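Local coordinates for protein acetyltransferase PA1377 (Pseudomonas aeruginosa, PDB 2VI7) that probably transfers an acetyl group from acetyl-CoA to an amine nitrogen of its substrate, as other members of the GNAT (GCN5-related) family do, at residues Ile113-Met118 with Met165-Arg170; Gly71-Glu76 with Ser104-Glu109; Asp55-Ile60 with Gln77-Arg82; Val123-Tyr128 with Phe141-Glu146. All coordinates share one frame; numbering follows the deposited sequence.

How the contacts relate
From the N terminus, contact 3 opens at 55-60 where strand 58-65 begins. Strand 68-77, its antiparallel neighbour, brings in 71-76 of contact 2 before 77-82 closes contact 3. Contact 2 closes only at 104-109 on helix 102-117, so these two cross, and a salt bridge from Arg57 to Glu76 ties them directly. The same helix ends in 113-118, which opens contact 1, and Ala114 and Met118 pack there on Leu75 of contact 2. Contact 4 (123-128 with 141-146) then opens and closes inside the loop that contact 1 completes at 165-170. Phe141 of contact 4 packs on Gly108, while strand 158-168 hydrogen-bonds to strand 122-128, so contacts 1 and 4 share neighbouring strands of the sheet.

Contact 1: residues Ile113-Met118 with Met165-Arg170; sequences IADNWM and MARLRR
The carboxylate of Asp115 faces the guanidinium of Arg167 end-on, the two flat groups only 7° from coplanar. Arg167 NH1 binds Asp115 OD1 at 2.9 Å and Arg167 NH2 binds Asp115 OD2 at 2.8 Å, each oxygen using its syn lone pair. With CG anti to the backbone N (chi1 171°) and an extended chain, Arg167 reaches from strand 158-168 to the last turns of helix 102-117; this bidentate salt bridge thus pins the helix to the C-terminal strand of the GNAT fold at the protein surface. A weak bond from Arg167 NE to Phe141 O helps fix the rotation of the guanidinium. Arg169 comes in differently. Its CD lies 3.2 Å from Asp115 OD1, and Asp115 O lies 3.1 Å above one face of its guanidinium, toward the rim. Asp115 OD1 stands 3.8 Å from Arg169 NE, well out of that plane, a long salt bridge of charges alone. Arg169 NH1 donates to Asn119 OD1, and NH2 to a water 3.1 Å away that bonds weakly to Asn116 OD1.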
loop_
_atom_site.group_PDB
_atom_site.type_symbol
_atom_site.label_atom_id
_atom_site.label_comp_id
_atom_site.label_asym_id
_atom_site.label_seq_id
_atom_site.Cartn_x
_atom_site.Cartn_y
_atom_site.Cartn_z
ATOM N N ILE A 113 -3.533 -14.759 15.107
ATOM C CA ILE A 113 -2.318 -14.024 15.427
ATOM C C ILE A 113 -2.608 -12.525 15.489
ATOM O O ILE A 113 -2.131 -11.824 16.385
ATOM C CB ILE A 113 -1.225 -14.255 14.359
ATOM C CG1 ILE A 113 -0.812 -15.727 14.327
ATOM C CG2 ILE A 113 -0.033 -13.352 14.640
ATOM C CD1 ILE A 113 -0.195 -16.232 15.617
ATOM N N ALA A 114 -3.391 -12.047 14.525
ATOM C CA ALA A 114 -3.750 -10.643 14.435
ATOM C C ALA A 114 -4.581 -10.204 15.628
ATOM O O ALA A 114 -4.328 -9.153 16.216
ATOM C CB ALA A 114 -4.519 -10.387 13.136
ATOM N N ASP A 115 -5.562 -11.022 15.998
ATOM C CA ASP A 115 -6.446 -10.693 17.109
ATOM C C ASP A 115 -5.861 -10.912 18.489
ATOM O O ASP A 115 -5.813 -10.002 19.306
ATOM C CB ASP A 115 -7.746 -11.509 17.064
ATOM C CG ASP A 115 -8.544 -11.305 15.804
ATOM O OD1 ASP A 115 -8.253 -10.360 15.048
ATOM O OD2 ASP A 115 -9.482 -12.102 15.582
ATOM N N ASN A 116 -5.421 -12.136 18.742
ATOM C CA ASN A 116 -4.941 -12.508 20.061
ATOM C C ASN A 116 -3.504 -12.268 20.438
ATOM O O ASN A 116 -3.174 -12.276 21.618
ATOM C CB ASN A 116 -5.315 -13.966 20.310
ATOM C CG ASN A 116 -6.796 -14.202 20.130
ATOM O OD1 ASN A 116 -7.618 -13.500 20.724
ATOM N ND2 ASN A 116 -7.149 -15.177 19.302
ATOM N N TRP A 117 -2.646 -12.038 19.461
ATOM C CA TRP A 117 -1.262 -11.802 19.789
ATOM C C TRP A 117 -0.809 -10.411 19.389
ATOM O O TRP A 117 -0.142 -9.732 20.164
ATOM C CB TRP A 117 -0.403 -12.886 19.150
ATOM C CG TRP A 117 -0.851 -14.244 19.582
ATOM C CD1 TRP A 117 -1.907 -14.958 19.088
ATOM C CD2 TRP A 117 -0.302 -15.029 20.647
ATOM N NE1 TRP A 117 -2.049 -16.138 19.779
ATOM C CE2 TRP A 117 -1.077 -16.208 20.741
ATOM C CE3 TRP A 117 0.773 -14.851 21.531
ATOM C CZ2 TRP A 117 -0.812 -17.208 21.686
ATOM C CZ3 TRP A 117 1.039 -15.848 22.472
ATOM C CH2 TRP A 117 0.246 -17.013 22.540
ATOM N N MET A 118 -1.181 -9.967 18.198
ATOM C CA MET A 118 -0.774 -8.640 17.765
ATOM C C MET A 118 -1.764 -7.598 18.246
ATOM O O MET A 118 -1.424 -6.421 18.364
ATOM C CB MET A 118 -0.674 -8.567 16.240
ATOM C CG MET A 118 0.485 -9.321 15.611
ATOM S SD MET A 118 0.493 -8.998 13.846
ATOM C CE MET A 118 1.876 -9.960 13.293
ATOM N N MET A 165 -11.094 -4.851 0.928
ATOM C CA MET A 165 -11.827 -5.268 2.115
ATOM C C MET A 165 -11.069 -5.061 3.417
ATOM O O MET A 165 -9.849 -4.976 3.442
ATOM C CB MET A 165 -12.224 -6.732 1.998
ATOM C CG MET A 165 -13.057 -7.051 0.762
ATOM S SD MET A 165 -13.445 -8.793 0.691
ATOM C CE MET A 165 -14.994 -8.818 1.584
ATOM N N ALA A 166 -11.815 -4.968 4.506
ATOM C CA ALA A 166 -11.224 -4.772 5.812
ATOM C C ALA A 166 -12.064 -5.488 6.849
ATOM O O ALA A 166 -13.278 -5.589 6.711
ATOM C CB ALA A 166 -11.149 -3.284 6.136
ATOM N N ARG A 167 -11.398 -6.003 7.875
ATOM C CA ARG A 167 -12.059 -6.684 8.975
ATOM C C ARG A 167 -11.699 -5.893 10.224
ATOM O O ARG A 167 -10.529 -5.779 10.568
ATOM C CB ARG A 167 -11.549 -8.113 9.078
ATOM C CG ARG A 167 -11.987 -8.876 10.308
ATOM C CD ARG A 167 -11.386 -10.261 10.218
ATOM N NE ARG A 167 -11.635 -11.158 11.346
ATOM C CZ ARG A 167 -10.993 -11.133 12.509
ATOM N NH1 ARG A 167 -10.045 -10.239 12.752
ATOM N NH2 ARG A 167 -11.265 -12.055 13.414
ATOM N N LEU A 168 -12.707 -5.326 10.881
ATOM C CA LEU A 168 -12.494 -4.528 12.090
ATOM C C LEU A 168 -12.797 -5.286 13.382
ATOM O O LEU A 168 -13.708 -6.110 13.462
ATOM C CB LEU A 168 -13.325 -3.238 12.044
ATOM C CG LEU A 168 -12.919 -2.180 11.019
ATOM C CD1 LEU A 168 -13.978 -1.119 10.964
ATOM C CD2 LEU A 168 -11.582 -1.570 11.386
ATOM N N ARG A 169 -12.015 -4.969 14.399
ATOM C CA ARG A 169 -12.121 -5.593 15.697
ATOM C C ARG A 169 -12.192 -4.475 16.741
ATOM O O ARG A 169 -11.178 -3.884 17.111
ATOM C CB ARG A 169 -10.889 -6.458 15.885
ATOM C CG ARG A 169 -10.882 -7.287 17.109
ATOM C CD ARG A 169 -9.758 -8.288 17.041
ATOM N NE ARG A 169 -9.483 -8.838 18.360
ATOM C CZ ARG A 169 -8.712 -8.247 19.264
ATOM N NH1 ARG A 169 -8.126 -7.083 18.991
ATOM N NH2 ARG A 169 -8.528 -8.822 20.443
ATOM N N ARG A 170 -13.400 -4.174 17.201
ATOM C CA ARG A 170 -13.603 -3.093 18.171
ATOM C C ARG A 170 -14.460 -3.510 19.369
ATOM O O ARG A 170 -13.946 -4.284 20.210
ATOM C CB ARG A 170 -14.247 -1.889 17.459
ATOM C CG ARG A 170 -13.517 -1.500 16.172
ATOM C CD ARG A 170 -14.096 -0.271 15.493
ATOM N NE ARG A 170 -15.241 -0.555 14.631
ATOM C CZ ARG A 170 -15.780 0.332 13.795
ATOM N NH1 ARG A 170 -15.272 1.561 13.707
ATOM N NH2 ARG A 170 -16.833 -0.005 13.050
HETATM O O HOH W 1 -10.225 -11.429 20.343
#

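Contact 2: residues Gly71-Glu76 with Ser104-Glu109; sequences GSASLE and SRLLGE. With SO4 (sulfate ion), chain F.
Helix 102-117 starts at the Gly-rich phosphate-binding loop of the GNAT fold, the turn that in relatives holds the pyrophosphate of coenzyme A. Here a sulfate, probably from the crystallisation liquor, sits there: its O4 accepts from Ser104 N at 3.1 Å, and Gly101 N and Gly103 N bind the ion too. Two residues on, Leu106 points down onto strand 68-77. Strand and helix segments run nearly parallel, crossing at -18° with axes 8.4 Å apart. Leu106 CG stands beside its own backbone N (chi1 -78°), which drops the CD1 methyl onto the peptide joining Gly71 and Ser72, 3.3 Å from Ser72 N and 3.7 Å from Gly71 C. That approach is tight, and Gly71 has no side chain on the face turned to the helix. Further along, Ala73 CB meets Leu106 CB at 4.2 Å, small methyl against methylene. Around this pair Leu106 also touches Leu61 and Val93 of the strands on either side, and Leu10 of strand 8-12, while Leu107 turns to Ile89 and to Leu137 and Tyr138 of helix 132-140.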
loop_
_atom_site.group_PDB
_atom_site.type_symbol
_atom_site.label_atom_id
_atom_site.label_comp_id
_atom_site.label_asym_id
_atom_site.label_seq_id
_atom_site.Cartn_x
_atom_site.Cartn_y
_atom_site.Cartn_z
ATOM N N GLY A 71 -0.225 -24.288 -0.043
ATOM C CA GLY A 71 -0.848 -23.005 0.208
ATOM C C GLY A 71 0.006 -22.054 1.014
ATOM O O GLY A 71 0.952 -22.457 1.681
ATOM N N SER A 72 -0.337 -20.777 0.962
ATOM C CA SER A 72 0.424 -19.784 1.689
ATOM C C SER A 72 -0.370 -18.503 1.890
ATOM O O SER A 72 -1.317 -18.229 1.153
ATOM C CB SER A 72 1.708 -19.485 0.932
ATOM O OG SER A 72 2.493 -18.562 1.648
ATOM N N ALA A 73 0.019 -17.729 2.899
ATOM C CA ALA A 73 -0.631 -16.457 3.222
ATOM C C ALA A 73 0.267 -15.699 4.193
ATOM O O ALA A 73 1.012 -16.305 4.953
ATOM C CB ALA A 73 -2.005 -16.703 3.847
ATOM N N SER A 74 0.198 -14.375 4.161
ATOM C CA SER A 74 1.029 -13.568 5.033
ATOM C C SER A 74 0.278 -12.405 5.668
ATOM O O SER A 74 -0.638 -11.836 5.071
ATOM C CB SER A 74 2.219 -13.020 4.250
ATOM O OG SER A 74 1.773 -12.133 3.236
ATOM N N LEU A 75 0.683 -12.072 6.889
ATOM C CA LEU A 75 0.107 -10.969 7.654
ATOM C C LEU A 75 1.254 -10.033 8.003
ATOM O O LEU A 75 2.278 -10.471 8.521
ATOM C CB LEU A 75 -0.535 -11.484 8.948
ATOM C CG LEU A 75 -1.001 -10.416 9.955
ATOM C CD1 LEU A 75 -2.072 -9.525 9.320
ATOM C CD2 LEU A 75 -1.540 -11.084 11.206
ATOM N N GLU A 76 1.091 -8.751 7.701
ATOM C CA GLU A 76 2.119 -7.766 8.002
ATOM C C GLU A 76 1.569 -6.506 8.672
ATOM O O GLU A 76 0.783 -5.753 8.089
ATOM C CB GLU A 76 2.893 -7.387 6.731
ATOM C CG GLU A 76 3.815 -6.195 6.925
ATOM C CD GLU A 76 4.666 -5.903 5.711
ATOM O OE1 GLU A 76 4.247 -6.264 4.594
ATOM O OE2 GLU A 76 5.749 -5.297 5.871
ATOM N N SER A 104 -9.277 -21.360 4.413
ATOM C CA SER A 104 -9.832 -21.072 5.731
ATOM C C SER A 104 -8.836 -21.402 6.834
ATOM O O SER A 104 -8.760 -20.699 7.840
ATOM C CB SER A 104 -11.117 -21.870 5.954
ATOM O OG SER A 104 -10.843 -23.258 6.003
ATOM N N ARG A 105 -8.082 -22.480 6.643
ATOM C CA ARG A 105 -7.082 -22.913 7.610
ATOM C C ARG A 105 -6.043 -21.811 7.802
ATOM O O ARG A 105 -5.772 -21.368 8.923
ATOM C CB ARG A 105 -6.407 -24.179 7.088
ATOM C CG ARG A 105 -5.563 -24.933 8.094
ATOM C CD ARG A 105 -6.398 -25.889 8.932
ATOM N NE ARG A 105 -5.554 -26.792 9.717
ATOM C CZ ARG A 105 -4.803 -26.416 10.751
ATOM N NH1 ARG A 105 -4.066 -27.313 11.398
ATOM N NH2 ARG A 105 -4.792 -25.148 11.148
ATOM N N LEU A 106 -5.469 -21.377 6.684
ATOM C CA LEU A 106 -4.457 -20.332 6.675
ATOM C C LEU A 106 -4.978 -19.005 7.226
ATOM O O LEU A 106 -4.349 -18.409 8.103
ATOM C CB LEU A 106 -3.937 -20.112 5.243
ATOM C CG LEU A 106 -2.916 -21.088 4.641
ATOM C CD1 LEU A 106 -2.834 -20.877 3.136
ATOM C CD2 LEU A 106 -1.555 -20.885 5.289
ATOM N N LEU A 107 -6.123 -18.554 6.715
ATOM C CA LEU A 107 -6.701 -17.276 7.123
ATOM C C LEU A 107 -7.122 -17.251 8.586
ATOM O O LEU A 107 -6.814 -16.306 9.308
ATOM C CB LEU A 107 -7.892 -16.912 6.219
ATOM C CG LEU A 107 -8.513 -15.524 6.438
ATOM C CD1 LEU A 107 -7.426 -14.454 6.344
ATOM C CD2 LEU A 107 -9.624 -15.268 5.429
ATOM N N GLY A 108 -7.824 -18.290 9.018
ATOM C CA GLY A 108 -8.262 -18.354 10.394
ATOM C C GLY A 108 -7.085 -18.218 11.339
ATOM O O GLY A 108 -7.177 -17.563 12.374
ATOM N N GLU A 109 -5.961 -18.819 10.966
ATOM C CA GLU A 109 -4.764 -18.785 11.791
ATOM C C GLU A 109 -4.060 -17.430 11.780
ATOM O O GLU A 109 -3.504 -17.024 12.796
ATOM C CB GLU A 109 -3.794 -19.879 11.346
ATOM C CG GLU A 109 -2.664 -20.147 12.328
ATOM C CD GLU A 109 -3.056 -21.143 13.409
ATOM O OE1 GLU A 109 -4.258 -21.488 13.492
ATOM O OE2 GLU A 109 -2.159 -21.570 14.165
HETATM S S SO4 F . -11.374 -23.170 1.556
HETATM O O1 SO4 F . -10.016 -22.956 0.989
HETATM O O2 SO4 F . -12.257 -22.042 1.176
HETATM O O3 SO4 F . -11.960 -24.414 1.004
HETATM O O4 SO4 F . -11.277 -23.282 3.034
#

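Contact 3: residues Asp55-Ile60 with Gln77-Arg82; sequences DDRLLI and QHPRIR
Backbone first: Gln77 N donates to Arg57 O at 3.0 Å in a fairly straight bond (163°), the donor tilted out of the carbonyl plane. Arg57 answers with its side chain, NH2 giving a weak, bent bond of 2.8 Å to Gln77 O. Charge adds to this. Arg57 NH2 forms a salt bridge with Glu76 OE2, and Arg57 NH1 another with OD1 of the poorly ordered Asp55, where the hydrogen bond, 3.4 Å, is weak. Asp55 OD2 also accepts from Arg57 N at 3.1 Å, an Asx turn within the type I turn from Asp55 to Leu58. All this lies at the open end of the antiparallel hairpin of strands 58-65 and 68-77, where one strand begins and the other gives way to a surface loop. Van der Waals contact fills the rest. A bend at chi3 (42°) swings the guanidinium of Arg57 back over Pro79, whose CB lies over one face and whose CD comes within 3.2 Å of Arg57 NH2. Gln77 OE1 rests on Arg57 CG at 3.4 Å, while Gln77 NE2 bonds to Ser84 O. At the far end of the loop, Arg82 donates to Ala31 O, Arg32 O and Gln36 O of the second subunit.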
loop_
_atom_site.group_PDB
_atom_site.type_symbol
_atom_site.label_atom_id
_atom_site.label_comp_id
_atom_site.label_asym_id
_atom_site.label_seq_id
_atom_site.Cartn_x
_atom_site.Cartn_y
_atom_site.Cartn_z
ATOM N N ASP A 55 11.530 -9.232 11.151
ATOM C CA ASP A 55 10.658 -8.483 12.038
ATOM C C ASP A 55 9.473 -9.333 12.507
ATOM O O ASP A 55 8.982 -10.187 11.755
ATOM C CB ASP A 55 10.157 -7.257 11.280
ATOM C CG ASP A 55 9.763 -6.117 12.202
ATOM O OD1 ASP A 55 10.039 -4.954 11.830
ATOM O OD2 ASP A 55 9.182 -6.382 13.283
ATOM N N ASP A 56 9.022 -9.101 13.744
ATOM C CA ASP A 56 7.870 -9.825 14.289
ATOM C C ASP A 56 6.586 -9.304 13.636
ATOM O O ASP A 56 5.492 -9.823 13.870
ATOM C CB ASP A 56 7.755 -9.644 15.813
ATOM C CG ASP A 56 8.271 -10.856 16.599
ATOM O OD1 ASP A 56 8.125 -12.003 16.105
ATOM O OD2 ASP A 56 8.805 -10.659 17.719
ATOM N N ARG A 57 6.744 -8.259 12.831
ATOM C CA ARG A 57 5.642 -7.623 12.116
ATOM C C ARG A 57 5.124 -8.440 10.922
ATOM O O ARG A 57 3.930 -8.438 10.625
ATOM C CB ARG A 57 6.085 -6.257 11.590
ATOM C CG ARG A 57 6.248 -5.160 12.619
ATOM C CD ARG A 57 6.787 -3.893 11.934
ATOM N NE ARG A 57 6.147 -3.634 10.637
ATOM C CZ ARG A 57 6.602 -4.058 9.457
ATOM N NH1 ARG A 57 7.722 -4.772 9.382
ATOM N NH2 ARG A 57 5.925 -3.783 8.345
ATOM N N LEU A 58 6.030 -9.112 10.223
ATOM C CA LEU A 58 5.652 -9.904 9.065
ATOM C C LEU A 58 5.582 -11.375 9.402
ATOM O O LEU A 58 6.572 -11.969 9.817
ATOM C CB LEU A 58 6.650 -9.709 7.922
ATOM C CG LEU A 58 6.449 -10.626 6.707
ATOM C CD1 LEU A 58 5.057 -10.445 6.118
ATOM C CD2 LEU A 58 7.494 -10.302 5.662
ATOM N N LEU A 59 4.405 -11.960 9.229
ATOM C CA LEU A 59 4.224 -13.375 9.485
ATOM C C LEU A 59 3.807 -14.042 8.189
ATOM O O LEU A 59 2.800 -13.671 7.588
ATOM C CB LEU A 59 3.142 -13.617 10.536
ATOM C CG LEU A 59 2.678 -15.079 10.615
ATOM C CD1 LEU A 59 3.852 -15.997 10.952
ATOM C CD2 LEU A 59 1.568 -15.197 11.654
ATOM N N ILE A 60 4.594 -15.015 7.750
ATOM C CA ILE A 60 4.274 -15.739 6.535
ATOM C C ILE A 60 4.113 -17.206 6.889
ATOM O O ILE A 60 4.976 -17.807 7.533
ATOM C CB ILE A 60 5.374 -15.562 5.461
ATOM C CG1 ILE A 60 5.530 -14.077 5.127
ATOM C CG2 ILE A 60 4.998 -16.322 4.191
ATOM C CD1 ILE A 60 6.756 -13.780 4.339
ATOM N N GLN A 77 1.987 -6.294 9.915
ATOM C CA GLN A 77 1.574 -5.123 10.665
ATOM C C GLN A 77 2.205 -3.942 9.954
ATOM O O GLN A 77 3.391 -3.971 9.627
ATOM C CB GLN A 77 2.090 -5.203 12.099
ATOM C CG GLN A 77 1.800 -3.965 12.919
ATOM C CD GLN A 77 2.329 -4.080 14.323
ATOM O OE1 GLN A 77 3.502 -4.394 14.528
ATOM N NE2 GLN A 77 1.474 -3.825 15.303
ATOM N N HIS A 78 1.424 -2.903 9.699
ATOM C CA HIS A 78 1.970 -1.753 9.003
ATOM C C HIS A 78 3.128 -1.131 9.784
ATOM O O HIS A 78 3.036 -0.943 11.002
ATOM C CB HIS A 78 0.876 -0.718 8.751
ATOM C CG HIS A 78 1.225 0.261 7.676
ATOM N ND1 HIS A 78 2.261 1.160 7.798
ATOM C CD2 HIS A 78 0.712 0.445 6.437
ATOM C CE1 HIS A 78 2.373 1.854 6.679
ATOM N NE2 HIS A 78 1.445 1.440 5.837
ATOM N N PRO A 79 4.241 -0.810 9.089
ATOM C CA PRO A 79 5.444 -0.209 9.683
ATOM C C PRO A 79 5.299 1.203 10.261
ATOM O O PRO A 79 6.038 1.582 11.175
ATOM C CB PRO A 79 6.456 -0.258 8.536
ATOM C CG PRO A 79 5.589 -0.114 7.326
ATOM C CD PRO A 79 4.461 -1.072 7.654
ATOM N N ARG A 80 4.367 1.989 9.733
ATOM C CA ARG A 80 4.183 3.340 10.241
ATOM C C ARG A 80 3.421 3.336 11.552
ATOM O O ARG A 80 2.422 2.650 11.697
ATOM C CB ARG A 80 3.474 4.212 9.208
ATOM C CG ARG A 80 4.259 4.358 7.914
ATOM C CD ARG A 80 3.679 5.447 7.046
ATOM N NE ARG A 80 4.648 6.506 6.782
ATOM C CZ ARG A 80 4.325 7.743 6.409
ATOM N N ILE A 81 3.916 4.100 12.514
ATOM C CA ILE A 81 3.292 4.178 13.824
ATOM C C ILE A 81 1.794 4.497 13.761
ATOM O O ILE A 81 0.990 3.840 14.423
ATOM C CB ILE A 81 4.011 5.236 14.715
ATOM C CG1 ILE A 81 5.456 4.786 14.983
ATOM C CG2 ILE A 81 3.287 5.397 16.049
ATOM C CD1 ILE A 81 6.171 5.556 16.094
ATOM N N ARG A 82 1.411 5.484 12.955
ATOM C CA ARG A 82 0.007 5.871 12.873
ATOM C C ARG A 82 -0.893 4.909 12.096
ATOM O O ARG A 82 -2.086 5.155 11.962
ATOM C CB ARG A 82 -0.118 7.295 12.316
ATOM C CG ARG A 82 0.497 8.363 13.229
ATOM C CD ARG A 82 0.550 9.723 12.562
ATOM N NE ARG A 82 -0.782 10.225 12.294
ATOM C CZ ARG A 82 -1.037 11.309 11.573
ATOM N NH1 ARG A 82 -2.288 11.696 11.377
ATOM N NH2 ARG A 82 -0.044 12.004 11.040
#

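Contact 4: residues Val123-Tyr128 with Phe141-Glu146; sequences VELTVY and FGFETE. With SO4 (sulfate ion), chain E.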
loop_
_atom_site.group_PDB
_atom_site.type_symbol
_atom_site.label_atom_id
_atom_site.label_comp_id
_atom_site.label_asym_id
_atom_site.label_seq_id
_atom_site.Cartn_x
_atom_site.Cartn_y
_atom_site.Cartn_z
ATOM N N VAL A 123 -7.584 -5.317 9.713
ATOM C CA VAL A 123 -6.836 -6.184 8.809
ATOM C C VAL A 123 -7.387 -5.881 7.422
ATOM O O VAL A 123 -8.602 -5.860 7.222
ATOM C CB VAL A 123 -7.016 -7.672 9.143
ATOM C CG1 VAL A 123 -6.160 -8.518 8.214
ATOM C CG2 VAL A 123 -6.621 -7.930 10.575
ATOM N N GLU A 124 -6.482 -5.641 6.477
ATOM C CA GLU A 124 -6.844 -5.267 5.116
ATOM C C GLU A 124 -6.430 -6.266 4.042
ATOM O O GLU A 124 -5.433 -6.970 4.174
ATOM C CB GLU A 124 -6.214 -3.911 4.810
ATOM C CG GLU A 124 -6.231 -2.969 6.005
ATOM C CD GLU A 124 -5.247 -1.826 5.876
ATOM O OE1 GLU A 124 -4.144 -2.057 5.341
ATOM O OE2 GLU A 124 -5.565 -0.701 6.326
ATOM N N LEU A 125 -7.210 -6.316 2.969
ATOM C CA LEU A 125 -6.925 -7.211 1.855
ATOM C C LEU A 125 -7.594 -6.700 0.592
ATOM O O LEU A 125 -8.428 -5.803 0.643
ATOM C CB LEU A 125 -7.425 -8.632 2.160
ATOM C CG LEU A 125 -8.934 -8.934 2.185
ATOM C CD1 LEU A 125 -9.522 -8.868 0.788
ATOM C CD2 LEU A 125 -9.146 -10.326 2.754
ATOM N N THR A 126 -7.207 -7.259 -0.547
ATOM C CA THR A 126 -7.816 -6.893 -1.820
ATOM C C THR A 126 -8.064 -8.240 -2.464
ATOM O O THR A 126 -7.327 -9.185 -2.224
ATOM C CB THR A 126 -6.875 -6.045 -2.731
ATOM O OG1 THR A 126 -5.654 -6.756 -2.958
ATOM C CG2 THR A 126 -6.584 -4.687 -2.108
ATOM N N VAL A 127 -9.119 -8.333 -3.254
ATOM C CA VAL A 127 -9.462 -9.580 -3.921
ATOM C C VAL A 127 -10.126 -9.227 -5.253
ATOM O O VAL A 127 -10.866 -8.246 -5.357
ATOM C CB VAL A 127 -10.415 -10.458 -3.013
ATOM C CG1 VAL A 127 -11.582 -9.654 -2.529
ATOM C CG2 VAL A 127 -10.974 -11.611 -3.775
ATOM N N TYR A 128 -9.839 -10.003 -6.288
ATOM C CA TYR A 128 -10.428 -9.743 -7.598
ATOM C C TYR A 128 -11.944 -9.833 -7.530
ATOM O O TYR A 128 -12.476 -10.786 -6.979
ATOM C CB TYR A 128 -9.859 -10.736 -8.596
ATOM C CG TYR A 128 -8.387 -10.481 -8.848
ATOM C CD1 TYR A 128 -7.442 -11.495 -8.719
ATOM C CD2 TYR A 128 -7.934 -9.204 -9.198
ATOM C CE1 TYR A 128 -6.077 -11.245 -8.933
ATOM C CE2 TYR A 128 -6.574 -8.944 -9.407
ATOM C CZ TYR A 128 -5.653 -9.970 -9.275
ATOM O OH TYR A 128 -4.310 -9.728 -9.481
ATOM N N PHE A 141 -14.972 -14.715 7.381
ATOM C CA PHE A 141 -14.127 -14.264 8.490
ATOM C C PHE A 141 -14.309 -12.820 8.944
ATOM O O PHE A 141 -13.444 -12.275 9.623
ATOM C CB PHE A 141 -12.638 -14.507 8.177
ATOM C CG PHE A 141 -12.207 -15.953 8.325
ATOM C CD1 PHE A 141 -12.301 -16.844 7.251
ATOM C CD2 PHE A 141 -11.766 -16.439 9.557
ATOM C CE1 PHE A 141 -11.968 -18.199 7.407
ATOM C CE2 PHE A 141 -11.431 -17.796 9.724
ATOM C CZ PHE A 141 -11.533 -18.676 8.650
ATOM N N GLY A 142 -15.425 -12.205 8.562
ATOM C CA GLY A 142 -15.707 -10.843 8.975
ATOM C C GLY A 142 -15.240 -9.698 8.096
ATOM O O GLY A 142 -15.419 -8.540 8.473
ATOM N N PHE A 143 -14.630 -9.985 6.950
ATOM C CA PHE A 143 -14.183 -8.898 6.083
ATOM C C PHE A 143 -15.374 -8.309 5.346
ATOM O O PHE A 143 -16.267 -9.026 4.898
ATOM C CB PHE A 143 -13.161 -9.369 5.045
ATOM C CG PHE A 143 -11.802 -9.654 5.609
ATOM C CD1 PHE A 143 -11.534 -10.870 6.234
ATOM C CD2 PHE A 143 -10.780 -8.709 5.510
ATOM C CE1 PHE A 143 -10.266 -11.147 6.752
ATOM C CE2 PHE A 143 -9.506 -8.976 6.026
ATOM C CZ PHE A 143 -9.247 -10.203 6.651
ATOM N N GLU A 144 -15.385 -6.992 5.224
ATOM C CA GLU A 144 -16.453 -6.326 4.521
ATOM C C GLU A 144 -15.821 -5.514 3.415
ATOM O O GLU A 144 -14.703 -5.033 3.562
ATOM C CB GLU A 144 -17.209 -5.396 5.449
ATOM C CG GLU A 144 -17.982 -6.081 6.543
ATOM C CD GLU A 144 -18.694 -5.069 7.433
ATOM O OE1 GLU A 144 -19.608 -4.363 6.938
ATOM O OE2 GLU A 144 -18.327 -4.975 8.622
ATOM N N THR A 145 -16.540 -5.366 2.308
ATOM C CA THR A 145 -16.052 -4.597 1.179
ATOM C C THR A 145 -16.075 -3.116 1.528
ATOM O O THR A 145 -17.095 -2.589 1.976
ATOM C CB THR A 145 -16.923 -4.823 -0.069
ATOM O OG1 THR A 145 -16.835 -6.195 -0.471
ATOM C CG2 THR A 145 -16.465 -3.922 -1.217
ATOM N N GLU A 146 -14.943 -2.453 1.321
ATOM C CA GLU A 146 -14.819 -1.036 1.609
ATOM C C GLU A 146 -14.723 -0.218 0.335
ATOM O O GLU A 146 -14.940 0.989 0.346
ATOM C CB GLU A 146 -13.591 -0.780 2.477
ATOM C CG GLU A 146 -13.808 -1.094 3.942
ATOM C CD GLU A 146 -12.674 -0.600 4.814
ATOM O OE1 GLU A 146 -12.909 -0.377 6.023
ATOM O OE2 GLU A 146 -11.550 -0.443 4.292
HETATM S S SO4 E . -19.780 -7.019 1.821
HETATM O O1 SO4 E . -18.597 -7.633 1.195
HETATM O O2 SO4 E . -19.371 -5.891 2.681
HETATM O O3 SO4 E . -20.706 -6.520 0.772
HETATM O O4 SO4 E . -20.418 -8.053 2.644
#
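Strand 122-128 runs extended while the chain opposite leaves helix 132-140 through a Schellman motif, Gly142 taking positive phi (91°) before strand 144-152 begins; strand 158-168 lies between the two strands in the sheet, and no hydrogen bond joins the two segments. Phe143 carries the contact. Leu125 CD2 sits over one face of its ring, 3.7 Å from the centroid and 17° off the normal, a clear CH-pi contact. To get there Leu125 CG lies between the backbone N and the carbonyl carbon (chi1 71°). Towards the tip of the ring, Phe143 CZ meets Val123 CG1 at 3.8 Å, and CE2 comes 3.5 Å from Val123 O, an oxygen already engaged by the backbone of Arg167. Tyr138 and Met165 also pack on Phe143. On the outer side Thr145 N and OG1 grip a sulfate, with bonds of 2.9 Å to O2 and 2.8 Å to O1 respectively, helped by Arg139 NE. Apart from Val123 O, the groups of strand 122-128 that meet the ring are apolar, so dispersion and shape, rather than directional bonds, set how it lies between helix and sheet.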